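Side-chain contact in putative thioesterase (Syntrophus aciditrophicus SB, PDB 3HDU), which probably hydrolyses thioesters, as expected of a hotdog-fold protein of the PaaI thioesterase family: residues R136-L139 with E145-A148. Numbering follows the deposited sequence.
Sequences RTEL and ELIA
Leu-139 packs against both Ile-147 and Ala-148, and this is the tight side of the contact. The carbonyl O of Leu-139 accepts two N-H groups. The N of Ile-147 comes in the carbonyl plane, 3.0 Å from Leu-139 O. The N of Ala-148 is tilted about 21° from that plane and lies farther off, 3.3 Å from the same Leu-139 O. In return Leu-139 N donates a nearly straight bond to Ala-148 O at 2.8 Å. Two residues opposite one make this a classic beta bulge. The bulge sits in the hairpin of strands 132-141 and 146-156, part of the antiparallel sheet of the hotdog fold. That sheet wraps the long helix 58-85, and the side chains of Leu-139 and Ala-148 both touch Ile-66 of this helix. The chi1 of Ile-147, 69°, sets CG1 between its backbone N and carbonyl carbon. From there CG1, and CD1 beyond it, pack against CD2 of Leu-139, and the CG1 to CD2 distance is 3.3 Å. Packing is looser on the face that carries Glu-138. There CD1 of Leu-146 lies 4.0 Å from CB of Glu-138. The extended Glu-138 chain carries its carboxylate on to a second subunit, where OE1 accepts a hydrogen bond from the backbone N of Lys-131. At the turn end Glu-145 is partly exposed, and its CB points away from residues 136-139.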
loop_
_atom_site.group_PDB
_atom_site.type_symbol
_atom_site.label_atom_id
_atom_site.label_comp_id
_atom_site.label_asym_id
_atom_site.label_seq_id
_atom_site.Cartn_x
_atom_site.Cartn_y
_atom_site.Cartn_z
ATOM N N ARG A 136 11.392 -0.638 9.864
ATOM C CA ARG A 136 10.337 0.281 10.295
ATOM C C ARG A 136 11.061 1.377 11.086
ATOM O O ARG A 136 11.893 1.065 11.943
ATOM C CB ARG A 136 9.293 -0.436 11.160
ATOM N N THR A 137 10.775 2.647 10.782
ATOM C CA THR A 137 11.409 3.788 11.466
ATOM C C THR A 137 10.416 4.749 12.109
ATOM O O THR A 137 9.267 4.845 11.684
ATOM C CB THR A 137 12.305 4.602 10.512
ATOM O OG1 THR A 137 11.524 5.083 9.414
ATOM C CG2 THR A 137 13.442 3.752 9.994
ATOM N N GLU A 138 10.880 5.438 13.150
ATOM C CA GLU A 138 10.119 6.476 13.840
ATOM C C GLU A 138 11.039 7.678 13.967
ATOM O O GLU A 138 12.126 7.539 14.516
ATOM C CB GLU A 138 9.693 6.030 15.236
ATOM C CG GLU A 138 8.794 4.809 15.280
ATOM C CD GLU A 138 8.405 4.411 16.698
ATOM O OE1 GLU A 138 8.637 5.188 17.647
ATOM O OE2 GLU A 138 7.849 3.309 16.874
ATOM N N LEU A 139 10.612 8.833 13.452
ATOM C CA LEU A 139 11.383 10.064 13.522
ATOM C C LEU A 139 10.670 11.053 14.445
ATOM O O LEU A 139 9.476 11.324 14.256
ATOM C CB LEU A 139 11.594 10.643 12.126
ATOM C CG LEU A 139 12.616 11.789 12.022
ATOM C CD1 LEU A 139 13.339 11.789 10.677
ATOM C CD2 LEU A 139 11.974 13.132 12.288
ATOM N N GLU A 145 8.398 14.343 20.193
ATOM C CA GLU A 145 7.094 14.275 19.508
ATOM C C GLU A 145 7.268 13.554 18.182
ATOM O O GLU A 145 8.161 13.910 17.431
ATOM C CB GLU A 145 6.554 15.671 19.226
ATOM C CG GLU A 145 6.228 16.484 20.464
ATOM C CD GLU A 145 5.658 17.847 20.120
ATOM O OE1 GLU A 145 6.294 18.585 19.338
ATOM O OE2 GLU A 145 4.580 18.190 20.644
ATOM N N LEU A 146 6.406 12.575 17.891
ATOM C CA LEU A 146 6.463 11.807 16.638
ATOM C C LEU A 146 6.042 12.687 15.459
ATOM O O LEU A 146 4.888 13.084 15.385
ATOM C CB LEU A 146 5.561 10.561 16.708
ATOM C CG LEU A 146 5.609 9.587 15.519
ATOM C CD1 LEU A 146 6.957 8.877 15.467
ATOM C CD2 LEU A 146 4.482 8.583 15.613
ATOM N N ILE A 147 6.980 12.995 14.561
ATOM C CA ILE A 147 6.700 13.837 13.369
ATOM C C ILE A 147 6.576 13.045 12.059
ATOM O O ILE A 147 5.897 13.502 11.139
ATOM C CB ILE A 147 7.674 15.056 13.245
ATOM C CG1 ILE A 147 9.100 14.634 12.921
ATOM C CG2 ILE A 147 7.624 15.908 14.535
ATOM C CD1 ILE A 147 10.090 15.789 12.981
ATOM N N ALA A 148 7.221 11.876 11.976
ATOM C CA ALA A 148 7.118 11.005 10.794
ATOM C C ALA A 148 7.439 9.540 11.102
ATOM O O ALA A 148 8.171 9.249 12.049
ATOM C CB ALA A 148 8.013 11.518 9.667
#